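Long-range contacts in racemase, putative (PDB 3TCS), which probably acts as a magnesium-dependent hydro-lyase or racemase of the mandelate racemase family, and binds D-alanine beside a magnesium ion in its TIM barrel: residues Glu150-Lys155 with Thr191-Leu196; Pro279-Tyr283 with Val314-Thr318. One frame throughout, in Å; residues are numbered along the deposited sequence.

Contact 1. Residues Glu150-Lys155 with Thr191-Leu196; sequences EAERLK and TMRREL
In the outer helical layer of the TIM barrel, helices 147-161 and 184-196 interlock through Ala151, a knob set into a hole made by Thr191, Met192, Glu195 and Leu196. Its methyl CB lies 3.7 Å from Glu195 CB and 3.8 Å from Thr191 CG2. With so little side chain in the way, the two helix axes approach to 9.4 Å and cross at -36°. Met192 closes the inner side of the hole: its chain bends at chi2 and chi3, bringing SD to 3.9 Å from Ala151 CA and turning the methyl CE onto Leu154. There the two side chains cross at about a right angle, and Leu154 CD1 sits 3.5 Å from Met192 CE, tighter than usual for carbons. Both side chains also rest on Val168 of strand 165-169, the barrel strand that lies between the two helices in the chain, so the pair packs the helices onto the sheet. A turn further on, Leu196 sends CD1 up to Lys155 CA at 3.7 Å, a branch meeting backbone. Lys155 itself reaches outward across the groove; CG stands opposite the backbone N (chi1 -171°) and the chain stays extended, laying CE 3.4 Å from Glu195 O. Its NZ makes a long salt bridge of 3.9 Å to Glu195 OE1, while OE2 uses its anti lone pair for NE of Arg194, in that guanidinium plane. A methionine replacing Lys155 would probably leave Glu195 OE1 without its cross-helix charge partner, relying on Arg194 for compensation.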
ATOM      1  N   GLU B 150      30.070 -10.616 -14.822  1.00 12.20           N
ATOM      2  CA  GLU B 150      28.989  -9.755 -15.294  1.00 12.71           C
ATOM      3  C   GLU B 150      29.382  -9.132 -16.631  1.00 13.40           C
ATOM      4  O   GLU B 150      28.619  -9.164 -17.596  1.00 13.17           O
ATOM      5  CB  GLU B 150      28.707  -8.642 -14.277  1.00 14.11           C
ATOM      6  CG  GLU B 150      27.618  -7.665 -14.716  1.00 14.87           C
ATOM      7  CD  GLU B 150      26.209  -8.184 -14.468  1.00 16.36           C
ATOM      8  OE1 GLU B 150      25.582  -7.750 -13.479  1.00 17.49           O
ATOM      9  OE2 GLU B 150      25.727  -9.024 -15.255  1.00 18.12           O
ATOM     10  N   ALA B 151      30.580  -8.559 -16.685  1.00 12.91           N
ATOM     11  CA  ALA B 151      31.062  -7.938 -17.912  1.00 14.02           C
ATOM     12  C   ALA B 151      31.154  -8.972 -19.026  1.00 13.65           C
ATOM     13  O   ALA B 151      30.803  -8.696 -20.168  1.00 13.66           O
ATOM     14  CB  ALA B 151      32.434  -7.301 -17.674  1.00 14.67           C
ATOM     15  N   GLU B 152      31.619 -10.167 -18.684  1.00 14.44           N
ATOM     16  CA  GLU B 152      31.778 -11.233 -19.663  1.00 15.23           C
ATOM     17  C   GLU B 152      30.458 -11.629 -20.316  1.00 14.46           C
ATOM     18  O   GLU B 152      30.365 -11.701 -21.541  1.00 13.66           O
ATOM     19  CB  GLU B 152      32.435 -12.453 -18.999  1.00 18.68           C
ATOM     20  CG  GLU B 152      32.697 -13.624 -19.936  1.00 27.13           C
ATOM     21  CD  GLU B 152      33.574 -14.702 -19.303  1.00 31.87           C
ATOM     22  OE1 GLU B 152      33.259 -15.154 -18.179  1.00 34.40           O
ATOM     23  OE2 GLU B 152      34.579 -15.097 -19.936  1.00 34.29           O
ATOM     24  N   ARG B 153      29.427 -11.872 -19.514  1.00 13.43           N
ATOM     25  CA  ARG B 153      28.150 -12.264 -20.096  1.00 11.99           C
ATOM     26  C   ARG B 153      27.487 -11.120 -20.864  1.00 11.78           C
ATOM     27  O   ARG B 153      26.824 -11.349 -21.875  1.00  9.94           O
ATOM     28  CB  ARG B 153      27.196 -12.812 -19.022  1.00 13.84           C
ATOM     29  CG  ARG B 153      26.675 -11.803 -18.009  1.00 14.91           C
ATOM     30  CD  ARG B 153      25.499 -12.405 -17.228  1.00 14.31           C
ATOM     31  NE  ARG B 153      24.914 -11.465 -16.276  1.00 14.27           N
ATOM     32  CZ  ARG B 153      23.805 -11.696 -15.576  1.00 14.08           C
ATOM     33  NH1 ARG B 153      23.146 -12.840 -15.717  1.00 11.43           N
ATOM     34  NH2 ARG B 153      23.354 -10.778 -14.731  1.00 12.17           N
ATOM     35  N   LEU B 154      27.669  -9.888 -20.402  1.00  9.75           N
ATOM     36  CA  LEU B 154      27.063  -8.752 -21.092  1.00 10.71           C
ATOM     37  C   LEU B 154      27.794  -8.447 -22.400  1.00 11.79           C
ATOM     38  O   LEU B 154      27.180  -8.035 -23.388  1.00 10.76           O
ATOM     39  CB  LEU B 154      27.052  -7.528 -20.175  1.00 10.42           C
ATOM     40  CG  LEU B 154      26.131  -7.685 -18.956  1.00  9.13           C
ATOM     41  CD1 LEU B 154      26.097  -6.383 -18.156  1.00 11.10           C
ATOM     42  CD2 LEU B 154      24.725  -8.047 -19.427  1.00 11.38           C
ATOM     43  N   LYS B 155      29.108  -8.647 -22.405  1.00 11.32           N
ATOM     44  CA  LYS B 155      29.898  -8.412 -23.608  1.00 13.67           C
ATOM     45  C   LYS B 155      29.467  -9.406 -24.686  1.00 12.74           C
ATOM     46  O   LYS B 155      29.382  -9.062 -25.862  1.00 12.45           O
ATOM     47  CB  LYS B 155      31.391  -8.578 -23.304  1.00 15.60           C
ATOM     48  CG  LYS B 155      32.308  -8.145 -24.440  1.00 19.83           C
ATOM     49  CD  LYS B 155      33.776  -8.269 -24.043  1.00 23.01           C
ATOM     50  CE  LYS B 155      34.675  -7.672 -25.117  1.00 25.75           C
ATOM     51  NZ  LYS B 155      36.102  -7.681 -24.709  1.00 28.62           N
ATOM     52  N   THR B 191      35.126  -1.681 -14.633  1.00 10.42           N
ATOM     53  CA  THR B 191      35.105  -2.953 -15.355  1.00 11.20           C
ATOM     54  C   THR B 191      34.117  -2.939 -16.517  1.00 10.73           C
ATOM     55  O   THR B 191      34.425  -3.421 -17.606  1.00  9.37           O
ATOM     56  CB  THR B 191      34.757  -4.141 -14.417  1.00 12.21           C
ATOM     57  OG1 THR B 191      35.817  -4.331 -13.473  1.00 13.99           O
ATOM     58  CG2 THR B 191      34.579  -5.428 -15.217  1.00 14.65           C
ATOM     59  N   MET B 192      32.925  -2.399 -16.294  1.00 11.20           N
ATOM     60  CA  MET B 192      31.935  -2.343 -17.369  1.00 10.19           C
ATOM     61  C   MET B 192      32.400  -1.439 -18.514  1.00  9.91           C
ATOM     62  O   MET B 192      32.273  -1.792 -19.687  1.00 10.95           O
ATOM     63  CB  MET B 192      30.588  -1.861 -16.829  1.00 10.97           C
ATOM     64  CG  MET B 192      29.855  -2.906 -15.994  1.00 12.31           C
ATOM     65  SD  MET B 192      29.579  -4.434 -16.924  1.00 16.58           S
ATOM     66  CE  MET B 192      28.432  -3.818 -18.160  1.00 18.51           C
ATOM     67  N   ARG B 193      32.947  -0.276 -18.184  1.00 10.24           N
ATOM     68  CA  ARG B 193      33.412   0.624 -19.232  1.00 10.11           C
ATOM     69  C   ARG B 193      34.574   0.009 -20.009  1.00  9.99           C
ATOM     70  O   ARG B 193      34.633   0.095 -21.239  1.00  8.94           O
ATOM     71  CB  ARG B 193      33.841   1.971 -18.650  1.00  9.14           C
ATOM     72  CG  ARG B 193      34.414   2.911 -19.708  1.00 11.62           C
ATOM     73  CD  ARG B 193      33.430   3.094 -20.862  1.00 11.30           C
ATOM     74  NE  ARG B 193      32.301   3.923 -20.458  1.00 12.46           N
ATOM     75  CZ  ARG B 193      31.153   4.023 -21.118  1.00 14.05           C
ATOM     76  NH1 ARG B 193      30.946   3.335 -22.237  1.00 11.12           N
ATOM     77  NH2 ARG B 193      30.205   4.827 -20.652  1.00 14.74           N
ATOM     78  N   ARG B 194      35.501  -0.616 -19.291  1.00  9.84           N
ATOM     79  CA  ARG B 194      36.650  -1.242 -19.933  1.00  8.57           C
ATOM     80  C   ARG B 194      36.236  -2.375 -20.858  1.00 10.04           C
ATOM     81  O   ARG B 194      36.639  -2.423 -22.018  1.00  7.93           O
ATOM     82  CB  ARG B 194      37.614  -1.809 -18.885  1.00  8.78           C
ATOM     83  CG  ARG B 194      38.776  -2.575 -19.498  1.00 11.99           C
ATOM     84  CD  ARG B 194      39.677  -3.220 -18.452  1.00 12.03           C
ATOM     85  NE  ARG B 194      38.997  -4.238 -17.655  1.00 13.17           N
ATOM     86  CZ  ARG B 194      38.717  -4.112 -16.361  1.00 14.00           C
ATOM     87  NH1 ARG B 194      39.053  -3.008 -15.713  1.00 16.13           N
ATOM     88  NH2 ARG B 194      38.114  -5.098 -15.707  1.00 15.63           N
ATOM     89  N   GLU B 195      35.420  -3.282 -20.333  1.00  9.44           N
ATOM     90  CA  GLU B 195      34.993  -4.449 -21.089  1.00 11.04           C
ATOM     91  C   GLU B 195      33.952  -4.232 -22.177  1.00 11.29           C
ATOM     92  O   GLU B 195      34.028  -4.869 -23.226  1.00 11.75           O
ATOM     93  CB  GLU B 195      34.505  -5.534 -20.125  1.00 11.05           C
ATOM     94  CG  GLU B 195      35.575  -6.048 -19.164  1.00 12.82           C
ATOM     95  CD  GLU B 195      36.798  -6.587 -19.885  1.00 18.91           C
ATOM     96  OE1 GLU B 195      36.630  -7.337 -20.872  1.00 17.42           O
ATOM     97  OE2 GLU B 195      37.929  -6.268 -19.461  1.00 19.23           O
ATOM     98  N   LEU B 196      32.979  -3.356 -21.938  1.00 11.53           N
ATOM     99  CA  LEU B 196      31.934  -3.107 -22.932  1.00 12.19           C
ATOM    100  C   LEU B 196      32.295  -2.038 -23.965  1.00 12.86           C
ATOM    101  O   LEU B 196      31.630  -1.911 -24.998  1.00 12.74           O
ATOM    102  CB  LEU B 196      30.617  -2.748 -22.236  1.00 13.00           C
ATOM    103  CG  LEU B 196      29.794  -3.911 -21.659  1.00 16.24           C
ATOM    104  CD1 LEU B 196      29.361  -4.836 -22.793  1.00 16.92           C
ATOM    105  CD2 LEU B 196      30.603  -4.681 -20.637  1.00 18.25           C
TER

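Contact 2. Residues Pro279-Tyr283 with Val314-Thr318; sequences PDILY and VTLFT
Behind the D-alanine pocket, Asp280 lays its carboxylate against Val314, with OD2 3.9 Å from Val314 CG2, and the same OD2 is hydrogen-bonded to ND1 of the pocket residue His307. An Asp and a His so paired at the ends of the sixth and seventh barrel strands recall the His-Asp dyad of mandelate racemase, and Asp280 probably orients the histidine as a second-shell residue. The other oxygen, OD1, holds the carboxylate to its own turn: it accepts from Tyr283 N at 2.9 Å on its anti side, 30° out of plane, forming an Asx motif. That turn presents two aliphatic side chains to helix 314-322. Leu282 straddles Val314 and Phe317, its CD1 lying 3.9 Å from Val314 CB and its CD2 meeting the edge of the Phe317 ring, 3.7 Å from CE2 and near the ring plane. Ile281 instead pushes CD1 against the helix backbone, 3.6 Å from Thr318 N. Beside it a water bridges the segments, accepting from Ile281 N at 2.9 Å and donating to Thr318 OG1 at 2.8 Å. With OG1 turned back beside its own backbone N (chi1 -56°), Thr318 donates to Val314 O at 2.8 Å, and Thr318 N reaches that oxygen from the opposite face. Around this cluster, helix 287-300 touches Ile281 through Ile287 and Thr290, whereas Gln52 of strand 48-52 and Thr109 of helix 98-119 pack on both Leu282 and Phe317, joining the barrel to the N-terminal part of the chain.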
ATOM      1  N   PRO B 279       7.957   4.529 -13.869  1.00  7.66           N
ATOM      2  CA  PRO B 279       6.821   3.760 -13.362  1.00  7.26           C
ATOM      3  C   PRO B 279       6.846   2.328 -13.899  1.00  7.80           C
ATOM      4  O   PRO B 279       7.403   2.073 -14.971  1.00  6.21           O
ATOM      5  CB  PRO B 279       5.622   4.537 -13.896  1.00  8.19           C
ATOM      6  CG  PRO B 279       6.130   5.045 -15.221  1.00  8.74           C
ATOM      7  CD  PRO B 279       7.528   5.521 -14.869  1.00  7.17           C
ATOM      8  N   ASP B 280       6.276   1.399 -13.135  1.00  6.24           N
ATOM      9  CA  ASP B 280       6.148   0.015 -13.583  1.00  8.16           C
ATOM     10  C   ASP B 280       4.646  -0.066 -13.858  1.00  7.28           C
ATOM     11  O   ASP B 280       3.835   0.138 -12.960  1.00  5.93           O
ATOM     12  CB  ASP B 280       6.554  -0.977 -12.484  1.00  8.08           C
ATOM     13  CG  ASP B 280       6.335  -2.433 -12.901  1.00 11.11           C
ATOM     14  OD1 ASP B 280       5.166  -2.853 -13.001  1.00  9.10           O
ATOM     15  OD2 ASP B 280       7.328  -3.155 -13.139  1.00  8.75           O
ATOM     16  N   ILE B 281       4.286  -0.332 -15.107  1.00  7.19           N
ATOM     17  CA  ILE B 281       2.885  -0.390 -15.503  1.00  8.31           C
ATOM     18  C   ILE B 281       1.981  -1.227 -14.606  1.00  9.30           C
ATOM     19  O   ILE B 281       0.839  -0.842 -14.329  1.00  8.76           O
ATOM     20  CB  ILE B 281       2.755  -0.904 -16.951  1.00  8.17           C
ATOM     21  CG1 ILE B 281       3.350   0.131 -17.913  1.00  7.18           C
ATOM     22  CG2 ILE B 281       1.291  -1.193 -17.284  1.00  9.07           C
ATOM     23  CD1 ILE B 281       3.527  -0.378 -19.330  1.00  6.85           C
ATOM     24  N   LEU B 282       2.482  -2.365 -14.152  1.00  7.29           N
ATOM     25  CA  LEU B 282       1.665  -3.235 -13.322  1.00 10.07           C
ATOM     26  C   LEU B 282       1.674  -2.883 -11.831  1.00  9.91           C
ATOM     27  O   LEU B 282       0.653  -3.036 -11.160  1.00 11.64           O
ATOM     28  CB  LEU B 282       2.064  -4.696 -13.566  1.00  6.88           C
ATOM     29  CG  LEU B 282       1.976  -5.091 -15.054  1.00  6.56           C
ATOM     30  CD1 LEU B 282       2.316  -6.569 -15.216  1.00  7.22           C
ATOM     31  CD2 LEU B 282       0.568  -4.813 -15.601  1.00  5.55           C
ATOM     32  N   TYR B 283       2.801  -2.410 -11.299  1.00  9.08           N
ATOM     33  CA  TYR B 283       2.821  -2.026  -9.887  1.00  8.70           C
ATOM     34  C   TYR B 283       1.964  -0.770  -9.702  1.00  8.88           C
ATOM     35  O   TYR B 283       1.381  -0.552  -8.638  1.00  8.79           O
ATOM     36  CB  TYR B 283       4.240  -1.692  -9.395  1.00  9.94           C
ATOM     37  CG  TYR B 283       5.223  -2.846  -9.306  1.00 12.05           C
ATOM     38  CD1 TYR B 283       4.796  -4.143  -9.015  1.00 14.17           C
ATOM     39  CD2 TYR B 283       6.596  -2.624  -9.466  1.00 13.68           C
ATOM     40  CE1 TYR B 283       5.710  -5.192  -8.886  1.00 14.13           C
ATOM     41  CE2 TYR B 283       7.518  -3.666  -9.338  1.00 15.10           C
ATOM     42  CZ  TYR B 283       7.065  -4.948  -9.046  1.00 13.99           C
ATOM     43  OH  TYR B 283       7.968  -5.980  -8.902  1.00 14.12           O
ATOM     44  N   VAL B 314       4.862  -7.795 -18.596  1.00  7.28           N
ATOM     45  CA  VAL B 314       5.214  -6.426 -18.228  1.00  6.38           C
ATOM     46  C   VAL B 314       6.120  -5.740 -19.257  1.00  8.29           C
ATOM     47  O   VAL B 314       5.950  -4.551 -19.550  1.00  8.16           O
ATOM     48  CB  VAL B 314       5.861  -6.379 -16.816  1.00  7.06           C
ATOM     49  CG1 VAL B 314       7.212  -7.096 -16.808  1.00  5.75           C
ATOM     50  CG2 VAL B 314       5.985  -4.940 -16.349  1.00  6.68           C
ATOM     51  N   THR B 315       7.064  -6.484 -19.824  1.00  7.14           N
ATOM     52  CA  THR B 315       7.972  -5.901 -20.804  1.00  6.64           C
ATOM     53  C   THR B 315       7.245  -5.533 -22.098  1.00  6.78           C
ATOM     54  O   THR B 315       7.500  -4.472 -22.677  1.00  5.65           O
ATOM     55  CB  THR B 315       9.150  -6.855 -21.094  1.00  6.80           C
ATOM     56  OG1 THR B 315       9.883  -7.081 -19.883  1.00  6.58           O
ATOM     57  CG2 THR B 315      10.096  -6.248 -22.125  1.00  7.48           C
ATOM     58  N   LEU B 316       6.326  -6.392 -22.536  1.00  5.60           N
ATOM     59  CA  LEU B 316       5.555  -6.137 -23.753  1.00  6.05           C
ATOM     60  C   LEU B 316       4.640  -4.927 -23.573  1.00  5.96           C
ATOM     61  O   LEU B 316       4.516  -4.091 -24.472  1.00  5.81           O
ATOM     62  CB  LEU B 316       4.711  -7.361 -24.124  1.00  5.77           C
ATOM     63  CG  LEU B 316       3.857  -7.262 -25.396  1.00  7.61           C
ATOM     64  CD1 LEU B 316       4.737  -6.908 -26.595  1.00  8.18           C
ATOM     65  CD2 LEU B 316       3.139  -8.591 -25.637  1.00  8.58           C
ATOM     66  N   PHE B 317       3.995  -4.832 -22.411  1.00  6.36           N
ATOM     67  CA  PHE B 317       3.115  -3.698 -22.153  1.00  6.64           C
ATOM     68  C   PHE B 317       3.918  -2.409 -22.267  1.00  6.39           C
ATOM     69  O   PHE B 317       3.436  -1.404 -22.794  1.00  6.81           O
ATOM     70  CB  PHE B 317       2.513  -3.764 -20.749  1.00  5.44           C
ATOM     71  CG  PHE B 317       1.665  -4.980 -20.495  1.00  7.80           C
ATOM     72  CD1 PHE B 317       1.026  -5.640 -21.542  1.00  5.36           C
ATOM     73  CD2 PHE B 317       1.458  -5.426 -19.195  1.00  6.85           C
ATOM     74  CE1 PHE B 317       0.181  -6.734 -21.292  1.00  9.04           C
ATOM     75  CE2 PHE B 317       0.611  -6.518 -18.931  1.00  9.09           C
ATOM     76  CZ  PHE B 317      -0.025  -7.169 -19.981  1.00  8.16           C
ATOM     77  N   THR B 318       5.144  -2.447 -21.753  1.00  6.83           N
ATOM     78  CA  THR B 318       6.028  -1.283 -21.777  1.00  6.28           C
ATOM     79  C   THR B 318       6.431  -0.947 -23.208  1.00  6.89           C
ATOM     80  O   THR B 318       6.522   0.227 -23.580  1.00  6.52           O
ATOM     81  CB  THR B 318       7.285  -1.540 -20.916  1.00  6.06           C
ATOM     82  OG1 THR B 318       6.884  -1.883 -19.583  1.00  7.68           O
ATOM     83  CG2 THR B 318       8.160  -0.297 -20.860  1.00  6.85           C
TER
HETATM   84  O   HOH W   1       6.412  -0.924 -17.025  1.00  7.96           O

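Followed from the N terminus, the chain first passes through strand 48-52 and helix 98-119, which later cover contact 2, before entering the barrel. Contact 1 then closes a 35-residue excursion through strand 165-169, bringing two consecutive outer helices together. The next stretch supplies strands 201-205, 229-231 and 252-255 and the magnesium ligands Asp205, Glu231 and Glu257. Contact 2 closes only afterwards, over 30 residues that include helix 287-300. The two loops are thus in series, neither nested nor crossed. Their centres lie 27 Å apart, with nearest atoms about 15 Å apart: contact 1 ties the barrel's outer layer, contact 2 the loop after strand 276-277 to helix 314-322, behind the ligand pocket.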